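Side-chain contacts in superoxide dismutase (Porphyromonas gingivalis, PDB 1UES), which destroys superoxide radicals as a homodimer, converting them to oxygen and hydrogen peroxide with one manganese or iron ion per subunit: residues D52-T55 with I56-S60; V158-H161 with A162-T166; N169-A172 with D173-D177. The protein carries 1 engineered substitution. All coordinates share one frame; numbering follows the deposited sequence.

How the contacts relate
Contacts 2 and 3 are neighbours, while contact 1 lies apart. Contact 2 (158-166) holds His-161, one of the manganese ligands. Contact 3 (169-177), with its centre about 9 Å from that of contact 2, joins it where Tyr-163 OH meets Arg-171 NE at 3.0 Å, a probable hydrogen bond, and where Tyr-163 CB packs on His-174 CG at 3.5 Å. The side chain of His-174 stays about 9 Å from the metal and about 6 Å from the side chain of its ligand Asp-157. Contact 1 (52-60) belongs to the alpha-hairpin domain, its centre about 26 Å from that of contact 2; its Leu-53 side chain lies about 14 Å from the manganese.

Contact 1 of 3, residues D52-T55 with I56-S60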
ATOM      1  N   ASP A  52      -0.304  23.992 -13.406  1.00 31.84           N
ATOM      2  CA  ASP A  52       0.873  23.146 -13.549  1.00 31.38           C
ATOM      3  C   ASP A  52       0.795  22.107 -12.435  1.00 30.48           C
ATOM      4  O   ASP A  52       0.126  22.296 -11.401  1.00 29.96           O
ATOM      5  CB  ASP A  52       2.158  23.964 -13.429  1.00 32.70           C
ATOM      6  CG  ASP A  52       2.211  24.754 -12.153  1.00 33.78           C
ATOM      7  OD1 ASP A  52       3.253  24.753 -11.468  1.00 35.16           O
ATOM      8  OD2 ASP A  52       1.195  25.397 -11.834  1.00 35.36           O
ATOM      9  N   LEU A  53       1.496  21.004 -12.620  1.00 29.51           N
ATOM     10  CA  LEU A  53       1.438  19.935 -11.633  1.00 28.78           C
ATOM     11  C   LEU A  53       1.754  20.398 -10.224  1.00 28.70           C
ATOM     12  O   LEU A  53       1.064  20.068  -9.277  1.00 28.58           O
ATOM     13  CB  LEU A  53       2.380  18.813 -12.061  1.00 28.06           C
ATOM     14  CG  LEU A  53       2.359  17.536 -11.213  1.00 27.65           C
ATOM     15  CD1 LEU A  53       0.958  16.974 -11.131  1.00 27.25           C
ATOM     16  CD2 LEU A  53       3.341  16.519 -11.849  1.00 27.39           C
ATOM     17  N   ASN A  54       2.812  21.174 -10.079  1.00 28.75           N
ATOM     18  CA  ASN A  54       3.174  21.666  -8.769  1.00 29.08           C
ATOM     19  C   ASN A  54       2.039  22.417  -8.061  1.00 28.57           C
ATOM     20  O   ASN A  54       1.827  22.268  -6.854  1.00 28.54           O
ATOM     21  CB  ASN A  54       4.381  22.565  -8.920  1.00 30.37           C
ATOM     22  CG  ASN A  54       5.375  22.353  -7.838  1.00 31.74           C
ATOM     23  OD1 ASN A  54       5.589  23.231  -7.008  1.00 32.91           O
ATOM     24  ND2 ASN A  54       5.995  21.182  -7.828  1.00 32.60           N
ATOM     25  N   THR A  55       1.303  23.230  -8.815  1.00 27.86           N
ATOM     26  CA  THR A  55       0.184  23.988  -8.244  1.00 27.17           C
ATOM     27  C   THR A  55      -0.908  23.026  -7.790  1.00 26.53           C
ATOM     28  O   THR A  55      -1.491  23.171  -6.727  1.00 26.13           O
ATOM     29  CB  THR A  55      -0.400  24.964  -9.293  1.00 27.39           C
ATOM     30  OG1 THR A  55       0.582  25.958  -9.605  1.00 27.78           O
ATOM     31  CG2 THR A  55      -1.667  25.645  -8.780  1.00 27.87           C
ATOM     32  N   ILE A  56      -1.189  22.016  -8.602  1.00 25.81           N
ATOM     33  CA  ILE A  56      -2.221  21.076  -8.207  1.00 25.72           C
ATOM     34  C   ILE A  56      -1.840  20.320  -6.931  1.00 26.04           C
ATOM     35  O   ILE A  56      -2.692  20.059  -6.092  1.00 25.76           O
ATOM     36  CB  ILE A  56      -2.513  20.063  -9.339  1.00 25.20           C
ATOM     37  CG1 ILE A  56      -2.922  20.816 -10.607  1.00 25.05           C
ATOM     38  CG2 ILE A  56      -3.609  19.110  -8.902  1.00 24.72           C
ATOM     39  CD1 ILE A  56      -2.964  19.923 -11.864  1.00 25.25           C
ATOM     40  N   VAL A  57      -0.568  19.951  -6.788  1.00 26.72           N
ATOM     41  CA  VAL A  57      -0.165  19.227  -5.591  1.00 27.61           C
ATOM     42  C   VAL A  57      -0.218  20.125  -4.351  1.00 28.44           C
ATOM     43  O   VAL A  57      -0.526  19.653  -3.269  1.00 28.56           O
ATOM     44  CB  VAL A  57       1.269  18.619  -5.722  1.00 27.70           C
ATOM     45  CG1 VAL A  57       1.647  17.886  -4.419  1.00 27.71           C
ATOM     46  CG2 VAL A  57       1.326  17.630  -6.905  1.00 27.24           C
ATOM     47  N   GLN A  58       0.088  21.405  -4.518  1.00 29.63           N
ATOM     48  CA  GLN A  58       0.044  22.334  -3.381  1.00 30.55           C
ATOM     49  C   GLN A  58      -1.363  22.694  -2.937  1.00 30.95           C
ATOM     50  O   GLN A  58      -1.584  23.010  -1.762  1.00 31.13           O
ATOM     51  CB  GLN A  58       0.748  23.653  -3.701  1.00 31.12           C
ATOM     52  CG  GLN A  58       2.093  23.560  -4.350  1.00 32.19           C
ATOM     53  CD  GLN A  58       2.640  24.915  -4.741  1.00 32.60           C
ATOM     54  OE1 GLN A  58       3.767  25.262  -4.384  1.00 32.81           O
ATOM     55  NE2 GLN A  58       1.856  25.687  -5.491  1.00 33.13           N
ATOM     56  N   LYS A  59      -2.327  22.628  -3.852  1.00 31.26           N
ATOM     57  CA  LYS A  59      -3.686  23.058  -3.518  1.00 31.84           C
ATOM     58  C   LYS A  59      -4.829  22.058  -3.533  1.00 31.53           C
ATOM     59  O   LYS A  59      -5.833  22.247  -2.843  1.00 31.76           O
ATOM     60  CB  LYS A  59      -4.108  24.208  -4.442  1.00 32.57           C
ATOM     61  CG  LYS A  59      -3.048  25.268  -4.767  1.00 33.66           C
ATOM     62  CD  LYS A  59      -3.516  26.113  -5.968  1.00 34.64           C
ATOM     63  CE  LYS A  59      -3.544  27.593  -5.651  1.00 35.07           C
ATOM     64  NZ  LYS A  59      -2.415  28.320  -6.313  1.00 35.65           N
ATOM     65  N   SER A  60      -4.724  21.013  -4.337  1.00 31.07           N
ATOM     66  CA  SER A  60      -5.822  20.076  -4.428  1.00 30.78           C
ATOM     67  C   SER A  60      -6.027  19.146  -3.254  1.00 30.90           C
ATOM     68  O   SER A  60      -5.201  19.069  -2.342  1.00 30.94           O
ATOM     69  CB  SER A  60      -5.693  19.251  -5.709  1.00 30.32           C
ATOM     70  OG  SER A  60      -4.659  18.295  -5.591  1.00 30.42           O
TER
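Thr-55 and Lys-59, one helical turn apart in helix 53-59, lie side by side and point the same way. The lysine chain starts over the threonine carbonyl: with chi1 at -40°, CG sits beside its own backbone N, and CB and CG pass Thr-55 O, the closer being CG at 3.3 Å. CD then meets the methyl group, tight at 3.4 Å from Thr-55 CG2. CE runs on past the same methyl, and bends at chi3 and chi4 keep NZ beside it, 3.7 Å from Thr-55 CG2. The aliphatic length of the lysine is thus paired with the apolar branch of the threonine, while Lys-59 N donates to Thr-55 O at 3.0 Å.

The other branch, OG1, donates to the carboxylate of Asp-52 at the N-cap; the modelled separation is so short that its exact value is doubtful. Asp-52 also begins the helical bonding through its carbonyl, with Ile-56 N donating to Asp-52 O at 3.1 Å. On another side of the helix, Leu-53 CD1 approaches Val-57 CG2 at 4.3 Å; Leu-53 also packs on Thr-71 and Asn-75 of helix 62-79, and Ile-56 on Ala-68 of the same helix. At the C-terminal end, Ser-60 N and Ser-60 OG (2.7 Å) grip Ile-56 O from opposite faces of its plane.

The two helix ends thus differ: Asp-52 turns its carboxylate to the Thr-55 hydroxyl, where its negative charge would be expected to interact favourably with the helix dipole, whereas Ser-60 OG satisfies a carbonyl where helical geometry stops.

Contact 2 of 3, residues V158-H161 with A162-T166. With MN (manganese (II) ion), chain E.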
ATOM      1  N   VAL A 158       7.795   3.601  -0.938  1.00 19.58           N
ATOM      2  CA  VAL A 158       7.608   2.385  -0.165  1.00 19.58           C
ATOM      3  C   VAL A 158       6.260   1.754  -0.399  1.00 19.31           C
ATOM      4  O   VAL A 158       5.805   0.907   0.375  1.00 19.45           O
ATOM      5  CB  VAL A 158       7.971   2.530   1.349  1.00 19.63           C
ATOM      6  CG1 VAL A 158       9.454   2.960   1.461  1.00 19.98           C
ATOM      7  CG2 VAL A 158       7.060   3.550   2.042  1.00 19.72           C
ATOM      8  N   TRP A 159       5.642   2.164  -1.513  1.00 19.54           N
ATOM      9  CA  TRP A 159       4.415   1.504  -1.957  1.00 19.32           C
ATOM     10  C   TRP A 159       5.014   0.137  -2.336  1.00 19.15           C
ATOM     11  O   TRP A 159       6.090   0.073  -2.899  1.00 19.25           O
ATOM     12  CB  TRP A 159       3.854   2.155  -3.228  1.00 19.32           C
ATOM     13  CG  TRP A 159       2.953   3.321  -2.939  1.00 19.25           C
ATOM     14  CD1 TRP A 159       3.304   4.492  -2.346  1.00 19.04           C
ATOM     15  CD2 TRP A 159       1.566   3.411  -3.242  1.00 19.85           C
ATOM     16  NE1 TRP A 159       2.213   5.322  -2.248  1.00 19.49           N
ATOM     17  CE2 TRP A 159       1.122   4.684  -2.793  1.00 20.21           C
ATOM     18  CE3 TRP A 159       0.643   2.539  -3.851  1.00 20.17           C
ATOM     19  CZ2 TRP A 159      -0.220   5.113  -2.933  1.00 20.18           C
ATOM     20  CZ3 TRP A 159      -0.697   2.965  -4.000  1.00 20.13           C
ATOM     21  CH2 TRP A 159      -1.110   4.250  -3.535  1.00 19.99           C
ATOM     22  N   GLU A 160       4.344  -0.942  -1.959  1.00 19.24           N
ATOM     23  CA  GLU A 160       4.878  -2.265  -2.262  1.00 19.46           C
ATOM     24  C   GLU A 160       5.158  -2.537  -3.724  1.00 19.41           C
ATOM     25  O   GLU A 160       6.078  -3.292  -4.042  1.00 19.07           O
ATOM     26  CB  GLU A 160       3.938  -3.335  -1.672  1.00 19.68           C
ATOM     27  CG  GLU A 160       3.921  -3.292  -0.150  1.00 21.01           C
ATOM     28  CD  GLU A 160       2.984  -4.308   0.461  1.00 21.49           C
ATOM     29  OE1 GLU A 160       1.821  -4.382   0.011  1.00 21.83           O
ATOM     30  OE2 GLU A 160       3.419  -5.042   1.374  1.00 21.97           O
ATOM     31  N   HIS A 161       4.406  -1.923  -4.634  1.00 19.42           N
ATOM     32  CA  HIS A 161       4.655  -2.152  -6.056  1.00 19.16           C
ATOM     33  C   HIS A 161       6.073  -1.688  -6.495  1.00 19.03           C
ATOM     34  O   HIS A 161       6.585  -2.114  -7.498  1.00 19.61           O
ATOM     35  CB  HIS A 161       3.569  -1.476  -6.929  1.00 18.95           C
ATOM     36  CG  HIS A 161       3.544   0.018  -6.857  1.00 18.50           C
ATOM     37  ND1 HIS A 161       2.418   0.712  -6.486  1.00 18.95           N
ATOM     38  CD2 HIS A 161       4.475   0.960  -7.172  1.00 18.53           C
ATOM     39  CE1 HIS A 161       2.637   2.007  -6.571  1.00 19.01           C
ATOM     40  NE2 HIS A 161       3.877   2.191  -6.981  1.00 18.47           N
ATOM     41  N   ALA A 162       6.719  -0.849  -5.700  1.00 19.29           N
ATOM     42  CA  ALA A 162       8.036  -0.360  -6.050  1.00 18.86           C
ATOM     43  C   ALA A 162       9.098  -1.427  -5.887  1.00 18.94           C
ATOM     44  O   ALA A 162      10.133  -1.338  -6.474  1.00 19.27           O
ATOM     45  CB  ALA A 162       8.377   0.848  -5.177  1.00 19.45           C
ATOM     46  N   TYR A 163       8.807  -2.471  -5.122  1.00 19.04           N
ATOM     47  CA  TYR A 163       9.870  -3.433  -4.858  1.00 19.51           C
ATOM     48  C   TYR A 163       9.405  -4.865  -4.737  1.00 19.75           C
ATOM     49  O   TYR A 163      10.229  -5.766  -4.671  1.00 20.07           O
ATOM     50  CB  TYR A 163      10.585  -3.046  -3.531  1.00 19.77           C
ATOM     51  CG  TYR A 163       9.697  -2.955  -2.286  1.00 19.84           C
ATOM     52  CD1 TYR A 163       9.325  -4.116  -1.572  1.00 19.94           C
ATOM     53  CD2 TYR A 163       9.186  -1.737  -1.836  1.00 19.68           C
ATOM     54  CE1 TYR A 163       8.479  -4.058  -0.456  1.00 20.09           C
ATOM     55  CE2 TYR A 163       8.346  -1.656  -0.738  1.00 20.35           C
ATOM     56  CZ  TYR A 163       7.990  -2.827  -0.036  1.00 20.47           C
ATOM     57  OH  TYR A 163       7.227  -2.795   1.101  1.00 21.80           O
ATOM     58  N   TYR A 164       8.108  -5.106  -4.725  1.00 19.85           N
ATOM     59  CA  TYR A 164       7.655  -6.466  -4.482  1.00 19.92           C
ATOM     60  C   TYR A 164       8.125  -7.535  -5.464  1.00 20.60           C
ATOM     61  O   TYR A 164       8.384  -8.673  -5.074  1.00 20.96           O
ATOM     62  CB  TYR A 164       6.126  -6.496  -4.372  1.00 19.63           C
ATOM     63  CG  TYR A 164       5.694  -7.499  -3.340  1.00 19.82           C
ATOM     64  CD1 TYR A 164       5.791  -7.201  -1.992  1.00 19.41           C
ATOM     65  CD2 TYR A 164       5.283  -8.773  -3.706  1.00 19.36           C
ATOM     66  CE1 TYR A 164       5.494  -8.152  -1.002  1.00 19.89           C
ATOM     67  CE2 TYR A 164       4.977  -9.737  -2.728  1.00 19.81           C
ATOM     68  CZ  TYR A 164       5.098  -9.408  -1.370  1.00 19.89           C
ATOM     69  OH  TYR A 164       4.894 -10.364  -0.388  1.00 20.30           O
ATOM     70  N   LEU A 165       8.245  -7.180  -6.730  1.00 21.29           N
ATOM     71  CA  LEU A 165       8.624  -8.206  -7.710  1.00 21.75           C
ATOM     72  C   LEU A 165       9.998  -8.766  -7.444  1.00 22.21           C
ATOM     73  O   LEU A 165      10.235  -9.955  -7.699  1.00 23.01           O
ATOM     74  CB  LEU A 165       8.588  -7.663  -9.132  1.00 22.00           C
ATOM     75  CG  LEU A 165       7.223  -7.287  -9.721  1.00 22.56           C
ATOM     76  CD1 LEU A 165       7.405  -6.850 -11.185  1.00 22.89           C
ATOM     77  CD2 LEU A 165       6.263  -8.450  -9.635  1.00 23.03           C
ATOM     78  N   THR A 166      10.887  -7.934  -6.918  1.00 22.11           N
ATOM     79  CA  THR A 166      12.268  -8.365  -6.657  1.00 22.04           C
ATOM     80  C   THR A 166      12.560  -8.697  -5.189  1.00 22.33           C
ATOM     81  O   THR A 166      13.326  -9.626  -4.903  1.00 22.88           O
ATOM     82  CB  THR A 166      13.280  -7.260  -7.118  1.00 22.15           C
ATOM     83  OG1 THR A 166      13.195  -7.076  -8.540  1.00 22.03           O
ATOM     84  CG2 THR A 166      14.704  -7.640  -6.761  1.00 22.69           C
TER
HETATM   85 MN    MN E 192       5.208   3.974  -6.979  1.00 18.41          MN
HETATM   86  O   HOH W   1       6.152  -5.080   1.973  1.00 24.67           O
HETATM   87  O   HOH W   2       8.167  -4.512  -7.977  1.00 23.49           O
HETATM   88  O   HOH W   3       4.077   4.945  -5.307  1.00 20.18           O
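The turn that follows strand 151-157 carries the last metal ligand of the active site, and within it the Tyr-163 ring meets Glu-160. Tyr-163 folds its ring back over the turn: with CG between the backbone N and the carbonyl carbon (chi1 57°), one face lies against Glu-160 in a CH-pi contact, CA standing 4.2 Å from the ring centroid. Farther out, Glu-160 CG approaches Tyr-163 OH at 3.6 Å, the carboxylate and ring planes being 76° apart. A water in the ring plane joins the two polar ends, 2.7 Å from Tyr-163 OH, which has Arg-171 as its second partner, and 2.8 Å from Glu-160 OE2, to which it donates.

Asp-157 to Tyr-164, reading DVWEHAYY, is the signature sequence of the iron/manganese superoxide dismutases. His-161 NE2 binds manganese at 2.2 Å, beside His-27, His-74, Asp-157 and a water. At its far side, His-161 ND1 bonds to Glu-160 of the second subunit, whose own histidine is bonded by this Glu-160, a reciprocal bridge that ties the two metal sites across the dimer interface, where Tyr-164 OH also bonds to His-31 of the second subunit.

The backbone fixes the turn by directing two donors to Glu-160 O: Tyr-164 N at 2.8 Å, almost in line with the carbonyl, and Tyr-163 N at 3.0 Å, well above its plane.

Contact 3 of 3, residues N169-A172 with D173-D177; sequences NRRA and DHLKD
Arg-170 reaches over the first turn of helix 171-178 to form a salt bridge with Asp-173. Its NH1 donates to Asp-173 OD2 at 2.9 Å with an N-H...O angle of 153°, and OD2 accepts through its anti lone pair, the one directed away from OD1. The oxygen lies in the guanidinium plane, although the carboxylate itself is twisted 46° from that plane. A bend at chi3 (-67°) brings the edge of the guanidinium round to the acid, and Arg-170 CD also passes OD2 at 3.6 Å.

Behind this pair, Asp-173 O is held twice, from opposite faces of its plane, by Asp-177 N and by Lys-176 NZ at 2.9 Å. The same ammonium group forms a salt bridge with Asp-177 OD2 at 3.3 Å, and that oxygen is bonded in turn to Tyr-167 OH.

Arg-171 sends its guanidinium to the carbonyls of Gly-115, Leu-118 and Gly-120, while His-174 meets the Tyr-167 ring edge to face. Arg-170, centre of an inverse gamma turn, occupies the N-cap; its carbonyl accepts from His-174 N, and Asp-173 takes the third helical position, where an acidic side chain is typical of a helix N-terminus.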
ATOM      1  N   ASN A 169       8.551  -9.064   0.616  1.00 21.38           N
ATOM      2  CA  ASN A 169       8.368  -8.327   1.866  1.00 21.74           C
ATOM      3  C   ASN A 169       9.602  -7.637   2.428  1.00 21.78           C
ATOM      4  O   ASN A 169       9.516  -6.916   3.430  1.00 21.87           O
ATOM      5  CB  ASN A 169       7.812  -9.262   2.935  1.00 22.29           C
ATOM      6  CG  ASN A 169       8.775 -10.375   3.284  1.00 22.74           C
ATOM      7  OD1 ASN A 169       9.155 -10.529   4.450  1.00 25.44           O
ATOM      8  ND2 ASN A 169       9.162 -11.173   2.282  1.00 22.85           N
ATOM      9  N   ARG A 170      10.735  -7.865   1.784  1.00 22.20           N
ATOM     10  CA  ARG A 170      12.007  -7.292   2.238  1.00 22.11           C
ATOM     11  C   ARG A 170      12.188  -5.801   1.900  1.00 22.10           C
ATOM     12  O   ARG A 170      13.112  -5.415   1.176  1.00 21.99           O
ATOM     13  CB  ARG A 170      13.171  -8.153   1.695  1.00 22.34           C
ATOM     14  CG  ARG A 170      13.024  -9.651   2.059  1.00 23.57           C
ATOM     15  CD  ARG A 170      14.215 -10.511   1.569  1.00 23.72           C
ATOM     16  NE  ARG A 170      14.301 -10.595   0.120  1.00 24.35           N
ATOM     17  CZ  ARG A 170      15.156  -9.894  -0.625  1.00 23.99           C
ATOM     18  NH1 ARG A 170      16.019  -9.050  -0.061  1.00 25.14           N
ATOM     19  NH2 ARG A 170      15.135 -10.018  -1.931  1.00 24.99           N
ATOM     20  N   ARG A 171      11.311  -4.952   2.462  1.00 21.93           N
ATOM     21  CA  ARG A 171      11.389  -3.521   2.202  1.00 21.95           C
ATOM     22  C   ARG A 171      12.732  -2.923   2.614  1.00 22.03           C
ATOM     23  O   ARG A 171      13.307  -2.130   1.871  1.00 22.09           O
ATOM     24  CB  ARG A 171      10.268  -2.776   2.927  1.00 21.83           C
ATOM     25  CG  ARG A 171      10.230  -1.301   2.568  1.00 21.79           C
ATOM     26  CD  ARG A 171       9.323  -0.513   3.456  1.00 21.49           C
ATOM     27  NE  ARG A 171       7.908  -0.729   3.123  1.00 21.84           N
ATOM     28  CZ  ARG A 171       6.927  -0.057   3.696  1.00 21.98           C
ATOM     29  NH1 ARG A 171       7.222   0.854   4.614  1.00 22.23           N
ATOM     30  NH2 ARG A 171       5.659  -0.308   3.378  1.00 22.02           N
ATOM     31  N   ALA A 172      13.223  -3.283   3.802  1.00 22.29           N
ATOM     32  CA  ALA A 172      14.508  -2.759   4.268  1.00 22.82           C
ATOM     33  C   ALA A 172      15.657  -3.061   3.324  1.00 23.12           C
ATOM     34  O   ALA A 172      16.505  -2.192   3.080  1.00 23.30           O
ATOM     35  CB  ALA A 172      14.824  -3.323   5.673  1.00 22.98           C
ATOM     36  N   ASP A 173      15.702  -4.281   2.790  1.00 23.52           N
ATOM     37  CA  ASP A 173      16.770  -4.656   1.872  1.00 23.34           C
ATOM     38  C   ASP A 173      16.680  -3.814   0.595  1.00 22.92           C
ATOM     39  O   ASP A 173      17.703  -3.438   0.034  1.00 22.70           O
ATOM     40  CB  ASP A 173      16.720  -6.158   1.529  1.00 24.44           C
ATOM     41  CG  ASP A 173      17.104  -7.047   2.725  1.00 25.71           C
ATOM     42  OD1 ASP A 173      17.642  -6.513   3.737  1.00 26.40           O
ATOM     43  OD2 ASP A 173      16.843  -8.275   2.656  1.00 27.09           O
ATOM     44  N   HIS A 174      15.457  -3.508   0.148  1.00 21.77           N
ATOM     45  CA  HIS A 174      15.292  -2.690  -1.045  1.00 21.81           C
ATOM     46  C   HIS A 174      15.828  -1.295  -0.789  1.00 22.14           C
ATOM     47  O   HIS A 174      16.511  -0.732  -1.635  1.00 22.49           O
ATOM     48  CB  HIS A 174      13.819  -2.578  -1.424  1.00 20.76           C
ATOM     49  CG  HIS A 174      13.546  -1.576  -2.508  1.00 20.22           C
ATOM     50  ND1 HIS A 174      13.893  -1.779  -3.821  1.00 19.98           N
ATOM     51  CD2 HIS A 174      12.860  -0.406  -2.471  1.00 19.80           C
ATOM     52  CE1 HIS A 174      13.432  -0.778  -4.555  1.00 20.16           C
ATOM     53  NE2 HIS A 174      12.805   0.067  -3.755  1.00 19.32           N
ATOM     54  N   LEU A 175      15.499  -0.736   0.371  1.00 22.63           N
ATOM     55  CA  LEU A 175      15.953   0.607   0.697  1.00 23.68           C
ATOM     56  C   LEU A 175      17.458   0.665   0.748  1.00 24.21           C
ATOM     57  O   LEU A 175      18.078   1.623   0.249  1.00 24.35           O
ATOM     58  CB  LEU A 175      15.362   1.061   2.027  1.00 23.62           C
ATOM     59  CG  LEU A 175      13.818   1.128   2.039  1.00 23.58           C
ATOM     60  CD1 LEU A 175      13.360   1.850   3.298  1.00 24.29           C
ATOM     61  CD2 LEU A 175      13.280   1.855   0.792  1.00 24.19           C
ATOM     62  N   LYS A 176      18.060  -0.367   1.330  1.00 24.73           N
ATOM     63  CA  LYS A 176      19.520  -0.356   1.409  1.00 25.42           C
ATOM     64  C   LYS A 176      20.144  -0.350   0.004  1.00 25.20           C
ATOM     65  O   LYS A 176      21.172   0.312  -0.216  1.00 25.55           O
ATOM     66  CB  LYS A 176      20.014  -1.520   2.295  1.00 26.45           C
ATOM     67  CG  LYS A 176      20.231  -2.826   1.600  1.00 28.38           C
ATOM     68  CD  LYS A 176      19.866  -4.009   2.513  1.00 29.59           C
ATOM     69  CE  LYS A 176      20.096  -5.330   1.807  1.00 30.26           C
ATOM     70  NZ  LYS A 176      19.993  -5.143   0.341  1.00 30.75           N
ATOM     71  N   ASP A 177      19.512  -1.027  -0.957  1.00 24.95           N
ATOM     72  CA  ASP A 177      20.010  -1.077  -2.315  1.00 24.61           C
ATOM     73  C   ASP A 177      19.728   0.195  -3.104  1.00 23.92           C
ATOM     74  O   ASP A 177      20.415   0.474  -4.061  1.00 24.13           O
ATOM     75  CB  ASP A 177      19.400  -2.250  -3.104  1.00 24.92           C
ATOM     76  CG  ASP A 177      20.033  -3.594  -2.760  1.00 25.20           C
ATOM     77  OD1 ASP A 177      21.227  -3.621  -2.372  1.00 25.58           O
ATOM     78  OD2 ASP A 177      19.326  -4.619  -2.884  1.00 25.43           O
TER